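Local coordinates for protein immunoreactive 84kD antigen PG93 (Porphyromonas gingivalis, PDB 5M11) that serves as PorZ, an essential surface component of the type-IX secretion system, and binds zinc and calcium ions, at residues Gln361-Gly366 and Asp400-Ala405; Asp375-Asn380 and Ile427-Lys432; Pro383-Val388 and Leu395-Asp400. All coordinates share one frame; numbering follows the deposited sequence.

Contact 1 (Gln361-Gly366 and Asp400-Ala405); sequences QEQLGG and DGKAIA
Strand 402-407 is the last of the four antiparallel strands in one beta-propeller blade, and the C-terminal end of helix 357-364 lies against it. Two neighbouring side chains of the helix, Q363 and L364, do the touching, and they meet the strand in different ways. Both have CG anti to the carbonyl carbon (chi1 -78° in Q363, -77° in L364), so each leaves beside its own backbone N. Q363 continues as an extended chain and crosses the K402 side chain at about a right angle. Its amide oxygen lands near the root of that lysine, with Q363 OE1 3.3 Å from K402 CG; this is a van der Waals approach to the aliphatic part, since K402 carries its ammonium end away from the helix. The other end of the amide, Q363 NE2, makes a weak hydrogen bond back to the carbonyl of T359 in the same helix. L364 presses the tip of its fork against one side of the strand. One branch meets a methyl, L364 CD1 lying 3.9 Å from A403 CB, while the second lies over backbone polar atoms. A403 is the buried residue here: its CB points toward the helix and also touches F398, and L364 in turn rests on F396, so the leucine spans two adjacent strands. A classic beta bulge sets I404 and A405 together opposite E397, and the CB atoms of both point away from the helix. G365, the first residue beyond the helix, has positive phi, and its N still bonds to Q361 O at 2.8 Å. Alongside the bulge, L364 CD2 sits 3.5 Å from A405 N.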
loop_
_atom_site.group_PDB
_atom_site.type_symbol
_atom_site.label_atom_id
_atom_site.label_comp_id
_atom_site.label_asym_id
_atom_site.label_seq_id
_atom_site.Cartn_x
_atom_site.Cartn_y
_atom_site.Cartn_z
ATOM N N GLN A 361 -18.880 -12.296 -10.401
ATOM C CA GLN A 361 -19.589 -12.418 -11.675
ATOM C C GLN A 361 -20.076 -13.856 -11.926
ATOM O O GLN A 361 -21.142 -14.018 -12.513
ATOM C CB GLN A 361 -18.703 -11.958 -12.832
ATOM C CG GLN A 361 -18.736 -10.453 -13.090
ATOM C CD GLN A 361 -17.721 -10.038 -14.135
ATOM O OE1 GLN A 361 -16.968 -9.090 -13.936
ATOM N NE2 GLN A 361 -17.657 -10.739 -15.272
ATOM N N GLU A 362 -19.300 -14.882 -11.480
ATOM C CA GLU A 362 -19.622 -16.315 -11.614
ATOM C C GLU A 362 -20.715 -16.729 -10.639
ATOM O O GLU A 362 -21.598 -17.502 -11.009
ATOM C CB GLU A 362 -18.380 -17.197 -11.370
ATOM C CG GLU A 362 -17.372 -17.219 -12.509
ATOM C CD GLU A 362 -15.992 -17.780 -12.198
ATOM O OE1 GLU A 362 -15.628 -17.894 -11.003
ATOM O OE2 GLU A 362 -15.253 -18.065 -13.168
ATOM N N GLN A 363 -20.624 -16.242 -9.381
ATOM C CA GLN A 363 -21.549 -16.529 -8.281
ATOM C C GLN A 363 -22.932 -15.946 -8.540
ATOM O O GLN A 363 -23.931 -16.546 -8.138
ATOM C CB GLN A 363 -20.997 -15.986 -6.959
ATOM C CG GLN A 363 -19.908 -16.852 -6.351
ATOM C CD GLN A 363 -19.138 -16.147 -5.267
ATOM O OE1 GLN A 363 -18.897 -16.693 -4.190
ATOM N NE2 GLN A 363 -18.706 -14.927 -5.533
ATOM N N LEU A 364 -22.997 -14.775 -9.192
ATOM C CA LEU A 364 -24.277 -14.141 -9.481
ATOM C C LEU A 364 -24.740 -14.432 -10.897
ATOM O O LEU A 364 -25.953 -14.528 -11.130
ATOM C CB LEU A 364 -24.228 -12.637 -9.235
ATOM C CG LEU A 364 -24.305 -12.246 -7.776
ATOM C CD1 LEU A 364 -23.909 -10.804 -7.570
ATOM C CD2 LEU A 364 -25.664 -12.512 -7.220
ATOM N N GLY A 365 -23.781 -14.563 -11.819
ATOM C CA GLY A 365 -24.025 -14.851 -13.227
ATOM C C GLY A 365 -24.682 -13.721 -13.995
ATOM O O GLY A 365 -25.438 -12.912 -13.433
ATOM N N GLY A 366 -24.407 -13.684 -15.291
ATOM C CA GLY A 366 -25.009 -12.694 -16.167
ATOM C C GLY A 366 -24.135 -11.530 -16.562
ATOM O O GLY A 366 -22.929 -11.519 -16.304
ATOM N N ASP A 400 -22.757 -15.415 3.859
ATOM C CA ASP A 400 -22.064 -16.672 4.159
ATOM C C ASP A 400 -20.972 -17.052 3.115
ATOM O O ASP A 400 -20.915 -18.196 2.648
ATOM C CB ASP A 400 -23.069 -17.827 4.364
ATOM C CG ASP A 400 -23.695 -17.813 5.744
ATOM O OD1 ASP A 400 -24.827 -17.303 5.874
ATOM O OD2 ASP A 400 -23.034 -18.274 6.705
ATOM N N GLY A 401 -20.096 -16.090 2.812
ATOM C CA GLY A 401 -18.944 -16.270 1.929
ATOM C C GLY A 401 -19.186 -16.336 0.435
ATOM O O GLY A 401 -18.325 -16.840 -0.303
ATOM N N LYS A 402 -20.339 -15.810 -0.021
ATOM C CA LYS A 402 -20.736 -15.782 -1.434
ATOM C C LYS A 402 -21.595 -14.553 -1.715
ATOM O O LYS A 402 -22.225 -14.036 -0.789
ATOM C CB LYS A 402 -21.521 -17.065 -1.806
ATOM C CG LYS A 402 -20.689 -18.343 -1.947
ATOM C CD LYS A 402 -21.550 -19.566 -2.194
ATOM C CE LYS A 402 -20.749 -20.847 -2.127
ATOM N NZ LYS A 402 -21.561 -22.027 -2.534
ATOM N N ALA A 403 -21.635 -14.086 -2.979
ATOM C CA ALA A 403 -22.470 -12.936 -3.346
ATOM C C ALA A 403 -23.841 -13.444 -3.699
ATOM O O ALA A 403 -24.021 -14.050 -4.756
ATOM C CB ALA A 403 -21.859 -12.170 -4.511
ATOM N N ILE A 404 -24.813 -13.235 -2.811
ATOM C CA ILE A 404 -26.166 -13.758 -3.034
ATOM C C ILE A 404 -27.053 -12.839 -3.939
ATOM O O ILE A 404 -28.003 -13.371 -4.519
ATOM C CB ILE A 404 -26.890 -14.109 -1.703
ATOM C CG1 ILE A 404 -27.039 -12.898 -0.765
ATOM C CG2 ILE A 404 -26.208 -15.276 -0.991
ATOM C CD1 ILE A 404 -28.292 -12.970 0.149
ATOM N N ALA A 405 -26.776 -11.500 -4.085
ATOM C CA ALA A 405 -27.636 -10.650 -4.935
ATOM C C ALA A 405 -26.964 -9.392 -5.473
ATOM O O ALA A 405 -26.133 -8.808 -4.787
ATOM C CB ALA A 405 -28.890 -10.236 -4.166
#

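Contact 2 (Asp375-Asn380 and Ile427-Lys432); sequences DIAVSN and IAFDNK
F429 and I427 carry this contact in nearly equal measure, and their torsions explain how. With CG anti to the carbonyl carbon, F429 reaches across to the end of strand 373-378. There S379 CA lies over one ring face, 3.9 Å from the F429 centroid and 18° off the normal, a CH-pi contact. At the ring edge, close to its plane, comes the A377 carbonyl, with A377 O 3.5 Å from F429 CE2. S379 holds OG in the crowded position between N and the carbonyl carbon, and that hydroxyl is hydrogen-bonded to the H385 carbonyl, while S379 CB touches F429 CZ at 3.9 Å. The two strands are the innermost of successive beta-propeller blades, running parallel at 7° with axes 5.8 Å apart; side chains fill the gap between them. I427 places CG1 in the crowded position and then extends, so that I427 CD1 meets A377 CB at 3.7 Å. D375 slides past this isoleucine in the opposite direction, and D375 OD2 accepts a weak bond from I427 N at 3.4 Å. Its other oxygen, OD1, lies near the carboxylate of E318, a like-charge approach that might raise the pKa of one of the acids. At the far end the N380 amide stands at 78° to the F429 ring plane, and N380 ND2 gives a weak bond to D430 O, 3.5 Å away.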
loop_
_atom_site.group_PDB
_atom_site.type_symbol
_atom_site.label_atom_id
_atom_site.label_comp_id
_atom_site.label_asym_id
_atom_site.label_seq_id
_atom_site.Cartn_x
_atom_site.Cartn_y
_atom_site.Cartn_z
ATOM N N ASP A 375 -17.561 1.090 -1.373
ATOM C CA ASP A 375 -18.038 1.195 0.011
ATOM C C ASP A 375 -18.594 -0.141 0.529
ATOM O O ASP A 375 -19.155 -0.944 -0.220
ATOM C CB ASP A 375 -19.077 2.329 0.204
ATOM C CG ASP A 375 -19.017 3.086 1.543
ATOM O OD1 ASP A 375 -18.446 2.541 2.527
ATOM O OD2 ASP A 375 -19.572 4.201 1.617
ATOM N N ILE A 376 -18.388 -0.369 1.830
ATOM C CA ILE A 376 -18.838 -1.539 2.568
ATOM C C ILE A 376 -19.801 -1.092 3.660
ATOM O O ILE A 376 -19.687 0.031 4.182
ATOM C CB ILE A 376 -17.648 -2.341 3.183
ATOM C CG1 ILE A 376 -16.381 -2.365 2.261
ATOM C CG2 ILE A 376 -18.078 -3.765 3.603
ATOM C CD1 ILE A 376 -16.423 -3.295 1.002
ATOM N N ALA A 377 -20.764 -1.972 3.986
ATOM C CA ALA A 377 -21.716 -1.813 5.079
ATOM C C ALA A 377 -21.944 -3.180 5.665
ATOM O O ALA A 377 -22.414 -4.064 4.963
ATOM C CB ALA A 377 -23.015 -1.175 4.603
ATOM N N VAL A 378 -21.517 -3.386 6.912
ATOM C CA VAL A 378 -21.629 -4.670 7.613
ATOM C C VAL A 378 -22.851 -4.640 8.527
ATOM O O VAL A 378 -23.069 -3.648 9.227
ATOM C CB VAL A 378 -20.344 -4.980 8.428
ATOM C CG1 VAL A 378 -20.369 -6.402 8.967
ATOM C CG2 VAL A 378 -19.096 -4.741 7.603
ATOM N N SER A 379 -23.618 -5.725 8.572
ATOM C CA SER A 379 -24.757 -5.749 9.474
ATOM C C SER A 379 -24.287 -5.927 10.925
ATOM O O SER A 379 -23.138 -6.302 11.169
ATOM C CB SER A 379 -25.731 -6.854 9.088
ATOM O OG SER A 379 -25.148 -8.122 9.321
ATOM N N ASN A 380 -25.173 -5.591 11.877
ATOM C CA ASN A 380 -25.002 -5.766 13.321
ATOM C C ASN A 380 -25.417 -7.198 13.624
ATOM O O ASN A 380 -26.474 -7.636 13.157
ATOM C CB ASN A 380 -25.860 -4.745 14.113
ATOM C CG ASN A 380 -26.552 -3.650 13.299
ATOM O OD1 ASN A 380 -25.905 -2.745 12.761
ATOM N ND2 ASN A 380 -27.890 -3.684 13.231
ATOM N N ILE A 427 -22.909 4.015 2.149
ATOM C CA ILE A 427 -23.837 2.980 2.659
ATOM C C ILE A 427 -23.553 2.625 4.125
ATOM O O ILE A 427 -22.405 2.326 4.482
ATOM C CB ILE A 427 -23.898 1.683 1.795
ATOM C CG1 ILE A 427 -22.486 1.101 1.486
ATOM C CG2 ILE A 427 -24.713 1.932 0.537
ATOM C CD1 ILE A 427 -22.447 -0.389 1.003
ATOM N N ALA A 428 -24.618 2.603 4.959
ATOM C CA ALA A 428 -24.515 2.238 6.372
ATOM C C ALA A 428 -25.795 1.542 6.847
ATOM O O ALA A 428 -26.806 1.565 6.143
ATOM C CB ALA A 428 -24.234 3.474 7.213
ATOM N N PHE A 429 -25.736 0.896 8.029
ATOM C CA PHE A 429 -26.873 0.215 8.675
ATOM C C PHE A 429 -27.356 1.003 9.901
ATOM O O PHE A 429 -26.534 1.585 10.625
ATOM C CB PHE A 429 -26.495 -1.220 9.119
ATOM C CG PHE A 429 -26.588 -2.309 8.078
ATOM C CD1 PHE A 429 -27.789 -2.962 7.836
ATOM C CD2 PHE A 429 -25.461 -2.723 7.376
ATOM C CE1 PHE A 429 -27.865 -3.995 6.893
ATOM C CE2 PHE A 429 -25.538 -3.760 6.429
ATOM C CZ PHE A 429 -26.735 -4.387 6.195
ATOM N N ASP A 430 -28.669 0.981 10.178
ATOM C CA ASP A 430 -29.164 1.671 11.375
ATOM C C ASP A 430 -29.229 0.690 12.560
ATOM O O ASP A 430 -28.969 -0.508 12.393
ATOM C CB ASP A 430 -30.507 2.393 11.133
ATOM C CG ASP A 430 -31.686 1.540 10.725
ATOM O OD1 ASP A 430 -31.668 0.324 11.006
ATOM O OD2 ASP A 430 -32.673 2.105 10.206
ATOM N N ASN A 431 -29.555 1.209 13.761
ATOM C CA ASN A 431 -29.659 0.398 14.984
ATOM C C ASN A 431 -30.805 -0.635 14.858
ATOM O O ASN A 431 -30.812 -1.624 15.600
ATOM C CB ASN A 431 -29.876 1.302 16.204
ATOM C CG ASN A 431 -31.271 1.887 16.284
ATOM O OD1 ASN A 431 -31.761 2.544 15.352
ATOM N ND2 ASN A 431 -31.957 1.615 17.385
ATOM N N LYS A 432 -31.769 -0.392 13.923
ATOM C CA LYS A 432 -32.914 -1.264 13.678
ATOM C C LYS A 432 -32.630 -2.357 12.601
ATOM O O LYS A 432 -33.493 -3.202 12.344
ATOM C CB LYS A 432 -34.132 -0.425 13.305
ATOM C CG LYS A 432 -34.971 -0.073 14.525
ATOM C CD LYS A 432 -35.743 1.230 14.355
ATOM C CE LYS A 432 -34.961 2.454 14.790
ATOM N NZ LYS A 432 -34.691 2.460 16.254
#

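Contact 3 (Pro383-Val388 and Leu395-Asp400); sequences PDHFFV and LFEFKD. With ZN (zinc ion), chain D.
F398 and F386 interlock on one face of a beta hairpin, the two central strands of a four-stranded propeller blade. The bump is the F398 CB methylene, which sits over the F386 ring 3.6 Å from its centroid. The rings lie nearly parallel, 6° apart, but are displaced so that little of one lies over the other. V388 CG2, at the edge of the F386 ring, packs 3.5 Å from F398 CE2, so F398 fills the hollow formed by that ring and the valine. On the other face F387 lies alongside E397, whose CG methylene covers the F387 ring, while L395 CG touches the ring obliquely at CD1. The backbone sets this register through two hydrogen-bonded pairs, F386 with F398 and V388 with F396. H385, with CG anti to its N, swings its ring edge to E397, and H385 NE2 donates in the ring plane to the anti lone pair of E397 OE2 at 2.8 Å. E397 OE1 is held separately by the Y407 hydroxyl. K399 curls so that its CD passes the H385 ring and its NZ reaches zinc. The ion is bound by D384 OD2 and K399 NZ, each at 2.1 Å, and also by D382. Zinc ligation needs the K399 NZ lone pair, so the metal probably lowers the lysine pKa, against D400, whose OD1 salt-bridges K399 NZ at 2.8 Å and would favour the charged form.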
loop_
_atom_site.group_PDB
_atom_site.type_symbol
_atom_site.label_atom_id
_atom_site.label_comp_id
_atom_site.label_asym_id
_atom_site.label_seq_id
_atom_site.Cartn_x
_atom_site.Cartn_y
_atom_site.Cartn_z
ATOM N N PRO A 383 -21.742 -11.027 10.915
ATOM C CA PRO A 383 -20.511 -10.629 10.201
ATOM C C PRO A 383 -20.451 -11.034 8.737
ATOM O O PRO A 383 -19.867 -10.289 7.954
ATOM C CB PRO A 383 -19.394 -11.355 10.968
ATOM C CG PRO A 383 -20.073 -12.429 11.738
ATOM C CD PRO A 383 -21.421 -11.873 12.080
ATOM N N ASP A 384 -21.023 -12.206 8.371
ATOM C CA ASP A 384 -20.981 -12.683 6.993
ATOM C C ASP A 384 -22.060 -12.027 6.139
ATOM O O ASP A 384 -22.079 -12.245 4.936
ATOM C CB ASP A 384 -21.017 -14.221 6.877
ATOM C CG ASP A 384 -21.925 -14.966 7.834
ATOM O OD1 ASP A 384 -21.393 -15.642 8.753
ATOM O OD2 ASP A 384 -23.166 -14.960 7.608
ATOM N N HIS A 385 -22.892 -11.168 6.732
ATOM C CA HIS A 385 -23.935 -10.440 6.023
ATOM C C HIS A 385 -23.518 -8.981 5.889
ATOM O O HIS A 385 -23.588 -8.211 6.851
ATOM C CB HIS A 385 -25.306 -10.586 6.719
ATOM C CG HIS A 385 -26.480 -10.075 5.928
ATOM N ND1 HIS A 385 -27.531 -9.401 6.549
ATOM C CD2 HIS A 385 -26.748 -10.170 4.601
ATOM C CE1 HIS A 385 -28.385 -9.101 5.581
ATOM N NE2 HIS A 385 -27.957 -9.544 4.394
ATOM N N PHE A 386 -23.034 -8.620 4.699
ATOM C CA PHE A 386 -22.609 -7.261 4.400
ATOM C C PHE A 386 -23.014 -6.895 2.986
ATOM O O PHE A 386 -23.242 -7.780 2.161
ATOM C CB PHE A 386 -21.085 -7.068 4.618
ATOM C CG PHE A 386 -20.172 -7.947 3.791
ATOM C CD1 PHE A 386 -19.672 -7.508 2.573
ATOM C CD2 PHE A 386 -19.787 -9.206 4.249
ATOM C CE1 PHE A 386 -18.819 -8.317 1.817
ATOM C CE2 PHE A 386 -18.945 -10.019 3.489
ATOM C CZ PHE A 386 -18.455 -9.566 2.284
ATOM N N PHE A 387 -23.102 -5.584 2.717
ATOM C CA PHE A 387 -23.434 -5.002 1.419
ATOM C C PHE A 387 -22.234 -4.245 0.849
ATOM O O PHE A 387 -21.378 -3.749 1.606
ATOM C CB PHE A 387 -24.656 -4.070 1.521
ATOM C CG PHE A 387 -25.996 -4.772 1.532
ATOM C CD1 PHE A 387 -26.688 -5.005 0.345
ATOM C CD2 PHE A 387 -26.570 -5.191 2.723
ATOM C CE1 PHE A 387 -27.924 -5.660 0.354
ATOM C CE2 PHE A 387 -27.795 -5.859 2.730
ATOM C CZ PHE A 387 -28.470 -6.077 1.548
ATOM N N VAL A 388 -22.156 -4.183 -0.495
ATOM C CA VAL A 388 -21.081 -3.486 -1.204
ATOM C C VAL A 388 -21.670 -2.569 -2.290
ATOM O O VAL A 388 -22.478 -3.000 -3.106
ATOM C CB VAL A 388 -20.011 -4.448 -1.789
ATOM C CG1 VAL A 388 -18.892 -3.676 -2.493
ATOM C CG2 VAL A 388 -19.431 -5.345 -0.699
ATOM N N LEU A 395 -25.694 -2.168 -6.183
ATOM C CA LEU A 395 -25.538 -2.630 -4.808
ATOM C C LEU A 395 -25.420 -4.145 -4.790
ATOM O O LEU A 395 -26.152 -4.845 -5.501
ATOM C CB LEU A 395 -26.731 -2.164 -3.959
ATOM C CG LEU A 395 -26.719 -2.458 -2.460
ATOM C CD1 LEU A 395 -25.485 -1.910 -1.797
ATOM C CD2 LEU A 395 -27.923 -1.866 -1.806
ATOM N N PHE A 396 -24.492 -4.657 -3.986
ATOM C CA PHE A 396 -24.239 -6.086 -3.908
ATOM C C PHE A 396 -24.441 -6.589 -2.499
ATOM O O PHE A 396 -24.088 -5.915 -1.532
ATOM C CB PHE A 396 -22.825 -6.402 -4.414
ATOM C CG PHE A 396 -22.669 -6.271 -5.917
ATOM C CD1 PHE A 396 -22.735 -7.392 -6.742
ATOM C CD2 PHE A 396 -22.440 -5.027 -6.508
ATOM C CE1 PHE A 396 -22.570 -7.272 -8.127
ATOM C CE2 PHE A 396 -22.309 -4.907 -7.900
ATOM C CZ PHE A 396 -22.351 -6.032 -8.695
ATOM N N GLU A 397 -25.062 -7.768 -2.392
ATOM C CA GLU A 397 -25.337 -8.431 -1.127
ATOM C C GLU A 397 -24.448 -9.640 -1.009
ATOM O O GLU A 397 -24.426 -10.495 -1.908
ATOM C CB GLU A 397 -26.822 -8.831 -1.015
ATOM C CG GLU A 397 -27.220 -9.288 0.379
ATOM C CD GLU A 397 -28.701 -9.396 0.690
ATOM O OE1 GLU A 397 -29.532 -9.054 -0.179
ATOM O OE2 GLU A 397 -29.033 -9.800 1.826
ATOM N N PHE A 398 -23.707 -9.703 0.098
ATOM C CA PHE A 398 -22.859 -10.840 0.417
ATOM C C PHE A 398 -23.457 -11.539 1.622
ATOM O O PHE A 398 -24.004 -10.873 2.509
ATOM C CB PHE A 398 -21.417 -10.407 0.645
ATOM C CG PHE A 398 -20.720 -9.988 -0.631
ATOM C CD1 PHE A 398 -19.923 -10.882 -1.335
ATOM C CD2 PHE A 398 -20.874 -8.699 -1.140
ATOM C CE1 PHE A 398 -19.295 -10.497 -2.524
ATOM C CE2 PHE A 398 -20.253 -8.322 -2.335
ATOM C CZ PHE A 398 -19.462 -9.218 -3.013
ATOM N N LYS A 399 -23.465 -12.884 1.593
ATOM C CA LYS A 399 -24.036 -13.704 2.657
ATOM C C LYS A 399 -23.348 -15.083 2.687
ATOM O O LYS A 399 -23.337 -15.814 1.680
ATOM C CB LYS A 399 -25.564 -13.817 2.482
ATOM C CG LYS A 399 -26.324 -14.529 3.604
ATOM C CD LYS A 399 -26.747 -13.620 4.750
ATOM C CE LYS A 399 -27.484 -14.367 5.839
ATOM N NZ LYS A 399 -26.588 -15.248 6.639
ATOM N N ASP A 400 -22.757 -15.415 3.859
ATOM C CA ASP A 400 -22.064 -16.672 4.159
ATOM C C ASP A 400 -20.972 -17.052 3.115
ATOM O O ASP A 400 -20.915 -18.196 2.648
ATOM C CB ASP A 400 -23.069 -17.827 4.364
ATOM C CG ASP A 400 -23.695 -17.813 5.744
ATOM O OD1 ASP A 400 -24.827 -17.303 5.874
ATOM O OD2 ASP A 400 -23.034 -18.274 6.705
HETATM ZN ZN ZN D . -25.226 -14.699 8.140
#

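How the contacts relate
All three contacts involve one propeller blade, whose strands run in order 373-378, 386-390, 394-399, 402-407. Contact 3 forms its middle; contact 2 joins its inner strand to the next blade, and contact 1 covers its outer strand with a helix. Their centres reflect this: contact 3 lies 10 Å from each of the others, while contacts 1 and 2 are 20 Å apart and do not touch. Probable backbone bonds tie them, A377 O to F387 N and A405 O to E397 N, both 2.8 Å. Contact 3 holds the zinc, and D400, shared with contact 1, is a ligand in another model of this protein. In contact 2, the S379 side chain lies about 3 Å from that of zinc-binding D382.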